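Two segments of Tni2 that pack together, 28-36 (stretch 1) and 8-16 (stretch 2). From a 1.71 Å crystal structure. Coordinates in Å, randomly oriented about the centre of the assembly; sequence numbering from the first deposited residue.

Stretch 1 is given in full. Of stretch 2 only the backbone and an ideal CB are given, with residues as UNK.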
# COMPACT_ATOMS: atom_id res chain seq x y z
N GLY C 28 6.36 9.36 -18.64
CA GLY C 28 5.02 9.34 -19.18
C GLY C 28 4.28 8.05 -18.98
O GLY C 28 3.36 7.75 -19.73
N TRP C 29 4.66 7.26 -17.97
CA TRP C 29 3.97 6.00 -17.71
C TRP C 29 2.71 6.22 -16.90
O TRP C 29 2.69 7.03 -15.96
CB TRP C 29 4.87 5.01 -16.96
CG TRP C 29 6.06 4.53 -17.71
CD1 TRP C 29 6.50 4.95 -18.94
CD2 TRP C 29 7.00 3.54 -17.27
NE1 TRP C 29 7.64 4.28 -19.29
CE2 TRP C 29 7.97 3.40 -18.28
CE3 TRP C 29 7.10 2.75 -16.12
CZ2 TRP C 29 9.04 2.51 -18.18
CZ3 TRP C 29 8.17 1.86 -16.02
CH2 TRP C 29 9.12 1.75 -17.04
N SER C 30 1.66 5.50 -17.26
CA SER C 30 0.46 5.34 -16.46
C SER C 30 0.59 4.12 -15.56
O SER C 30 1.47 3.28 -15.77
CB SER C 30 -0.76 5.18 -17.37
OG SER C 30 -1.06 6.41 -18.00
N PRO C 31 -0.25 4.00 -14.53
CA PRO C 31 -0.28 2.77 -13.75
C PRO C 31 -0.59 1.58 -14.65
O PRO C 31 -1.40 1.67 -15.57
CB PRO C 31 -1.42 3.01 -12.74
CG PRO C 31 -1.48 4.51 -12.61
CD PRO C 31 -1.19 5.02 -13.99
N CYS C 32 0.07 0.46 -14.37
CA CYS C 32 -0.16 -0.76 -15.14
C CYS C 32 0.18 -1.95 -14.27
O CYS C 32 1.16 -1.90 -13.52
CB CYS C 32 0.69 -0.76 -16.42
SG CYS C 32 0.32 -2.06 -17.60
N ARG C 33 -0.59 -3.03 -14.39
CA ARG C 33 -0.24 -4.25 -13.66
C ARG C 33 1.12 -4.78 -14.10
O ARG C 33 1.53 -4.66 -15.26
CB ARG C 33 -1.31 -5.35 -13.83
CG ARG C 33 -1.37 -6.07 -15.19
CD ARG C 33 -2.83 -6.13 -15.77
NE ARG C 33 -3.80 -6.79 -14.89
CZ ARG C 33 -4.60 -7.81 -15.25
NH1 ARG C 33 -5.43 -8.33 -14.36
NH2 ARG C 33 -4.58 -8.29 -16.47
N VAL C 34 1.81 -5.38 -13.14
CA VAL C 34 3.05 -6.11 -13.37
C VAL C 34 2.68 -7.58 -13.51
O VAL C 34 2.02 -8.14 -12.63
CB VAL C 34 4.03 -5.88 -12.22
CG1 VAL C 34 5.23 -6.88 -12.27
CG2 VAL C 34 4.51 -4.44 -12.26
N VAL C 35 3.09 -8.19 -14.62
CA VAL C 35 2.76 -9.58 -14.87
C VAL C 35 3.95 -10.51 -14.70
O VAL C 35 3.76 -11.73 -14.73
CB VAL C 35 2.14 -9.76 -16.27
CG1 VAL C 35 0.80 -8.98 -16.36
CG2 VAL C 35 3.11 -9.30 -17.37
N GLU C 36 5.17 -9.98 -14.56
CA GLU C 36 6.32 -10.86 -14.38
C GLU C 36 7.36 -10.18 -13.50
O GLU C 36 7.59 -8.97 -13.63
CB GLU C 36 6.96 -11.24 -15.73
CG GLU C 36 8.29 -11.98 -15.51
CD GLU C 36 8.85 -12.58 -16.76
OE1 GLU C 36 8.15 -12.55 -17.78
OE2 GLU C 36 10.01 -13.06 -16.71
N UNK C 8 8.10 -6.65 -15.07
CA UNK C 8 7.68 -6.39 -16.44
C UNK C 8 6.18 -6.11 -16.41
O UNK C 8 5.39 -6.94 -15.96
CB UNK C 8 8.01 -7.56 -17.36
N UNK C 9 5.80 -4.91 -16.83
CA UNK C 9 4.39 -4.53 -16.87
C UNK C 9 3.66 -5.25 -18.00
O UNK C 9 4.26 -5.73 -18.96
CB UNK C 9 4.25 -3.02 -17.03
N UNK C 10 2.32 -5.32 -17.88
CA UNK C 10 1.54 -5.92 -18.95
C UNK C 10 1.81 -5.24 -20.29
O UNK C 10 1.69 -5.88 -21.35
CB UNK C 10 0.05 -5.85 -18.62
N UNK C 11 2.17 -3.95 -20.29
CA UNK C 11 2.45 -3.28 -21.55
C UNK C 11 3.90 -3.43 -22.01
O UNK C 11 4.27 -2.84 -23.02
CB UNK C 11 2.11 -1.79 -21.42
N UNK C 12 4.71 -4.20 -21.29
CA UNK C 12 6.07 -4.49 -21.72
C UNK C 12 7.13 -3.57 -21.14
O UNK C 12 8.33 -3.89 -21.23
CB UNK C 12 6.14 -4.42 -23.25
N UNK C 13 6.72 -2.45 -20.55
CA UNK C 13 7.68 -1.56 -19.93
C UNK C 13 8.30 -2.26 -18.72
O UNK C 13 7.64 -3.03 -18.02
CB UNK C 13 7.02 -0.24 -19.52
N UNK C 14 9.59 -2.01 -18.49
CA UNK C 14 10.35 -2.74 -17.49
C UNK C 14 10.71 -1.79 -16.36
O UNK C 14 11.29 -0.72 -16.60
CB UNK C 14 11.60 -3.37 -18.10
N UNK C 15 10.36 -2.18 -15.14
CA UNK C 15 10.69 -1.41 -13.95
C UNK C 15 11.99 -1.98 -13.39
O UNK C 15 12.02 -3.14 -12.98
CB UNK C 15 9.56 -1.46 -12.92
N UNK C 16 13.03 -1.16 -13.35
CA UNK C 16 14.30 -1.57 -12.76
C UNK C 16 14.22 -1.47 -11.23
O UNK C 16 13.36 -0.79 -10.67
CB UNK C 16 15.45 -0.71 -13.30

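Position 8 pairs with E36 in an antiparallel hydrogen-bonded bridge. Its N donates to E36 O at 2.8 Å, and its O accepts from V35 N at 2.9 Å. The CB lies on the same sheet face as the E36 side chain. A beta-branched or long aliphatic residue would suit, as would a polar one. The residue is I8. Its CD1 packs 3.7 Å from E36 CG.

Position 9 lies opposite V34, in a non-hydrogen-bonded pair with CA atoms 4.1 Å apart. CA-to-CB points sideways, with the CB 3.6 Å from R33 O and 4.1 Å from C32 SG. Earlier in stretch 1, S30 O offers an acceptor. A long donor would reach it; a medium-sized apolar side chain could fill the nearer space. The residue is R9. NH1 and NH2 both donate to S30 O, at 2.8 and 3.0 Å. One guanidinium face lies against W29 CE3, the opposite face against C32 CB.

Position 10 donates its N to R33 O at 2.8 Å. Its CB is 3.7 Å from R33 CG and 3.9 Å from V35 CG1. The nearby arginine favours an acid, though an aliphatic chain could also pack here. The residue is E10, with chi1 and chi2 both t. Its OE1 forms a salt bridge with R33 NH2 at 3.0 Å.

Position 11 lies in the type I turn spanning 9 to 12. The CB is 4.2 Å from C32 SG and points sideways, so small or polar residues would fit. The residue is D11. It holds R9 from within the stretch: R9 NE to D11 OD1 is 3.0 Å, and R9 NH2 to D11 OD2 is 2.8 Å. The backbone N of position 13 also donates to D11 OD1, at 3.1 Å.

At position 12 a CB would jam against the preceding carbonyl O, so glycine is called for. The residue is G12.

Position 13 points toward stretch 1, its CB 3.7 Å from W29 CZ2. Any residue with a CH group over the ring would suit. The residue is K13. Its CB makes a CH-pi contact with one ring face, while the chain end leads away. Water 2 accepts from both K13 NZ and W29 NE1.

Position 14 points away and is little constrained. It is V14, whose O lies 3.3 Å from W29 CH2 at the ring edge.

Position 15 points toward W29 and V34, favouring an aliphatic residue. I15 places CG1 4.0 Å from W29 CZ3 and CD1 3.9 Å from V34 CG2.

Position 16 makes no contact with stretch 1. It is D16.

Stretch 2 8-16: IREDGKVID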
# COMPACT_ATOMS: atom_id res chain seq x y z
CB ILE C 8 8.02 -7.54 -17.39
CG1 ILE C 8 9.55 -7.79 -17.46
CG2 ILE C 8 7.60 -7.19 -18.81
CD1 ILE C 8 10.01 -8.83 -16.48
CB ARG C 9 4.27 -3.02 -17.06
CG ARG C 9 4.76 -2.22 -15.86
CD ARG C 9 5.18 -0.78 -16.25
NE ARG C 9 4.28 -0.11 -17.20
CZ ARG C 9 3.53 0.96 -16.90
NH1 ARG C 9 3.53 1.46 -15.67
NH2 ARG C 9 2.78 1.54 -17.83
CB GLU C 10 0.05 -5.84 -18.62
CG GLU C 10 -0.86 -6.51 -19.64
CD GLU C 10 -2.34 -6.30 -19.31
OE1 GLU C 10 -2.99 -7.24 -18.81
OE2 GLU C 10 -2.83 -5.16 -19.51
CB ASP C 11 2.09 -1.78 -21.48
CG ASP C 11 2.90 -0.99 -20.45
OD1 ASP C 11 3.84 -1.54 -19.82
OD2 ASP C 11 2.58 0.21 -20.25
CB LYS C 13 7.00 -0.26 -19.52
CG LYS C 13 6.42 0.56 -20.69
CD LYS C 13 7.48 0.85 -21.72
CE LYS C 13 6.98 1.77 -22.82
NZ LYS C 13 8.11 2.17 -23.72
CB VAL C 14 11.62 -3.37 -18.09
CG1 VAL C 14 12.42 -4.08 -16.99
CG2 VAL C 14 11.24 -4.35 -19.20
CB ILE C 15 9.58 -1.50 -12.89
CG1 ILE C 15 8.21 -1.21 -13.52
CG2 ILE C 15 9.87 -0.52 -11.74
CD1 ILE C 15 7.05 -1.51 -12.55
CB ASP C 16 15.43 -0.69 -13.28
CG ASP C 16 15.58 -0.79 -14.78
OD1 ASP C 16 15.55 -1.93 -15.29
OD2 ASP C 16 15.72 0.26 -15.44
O HOH W 1 3.73 -0.45 -13.37
O HOH W 2 9.40 4.14 -21.60
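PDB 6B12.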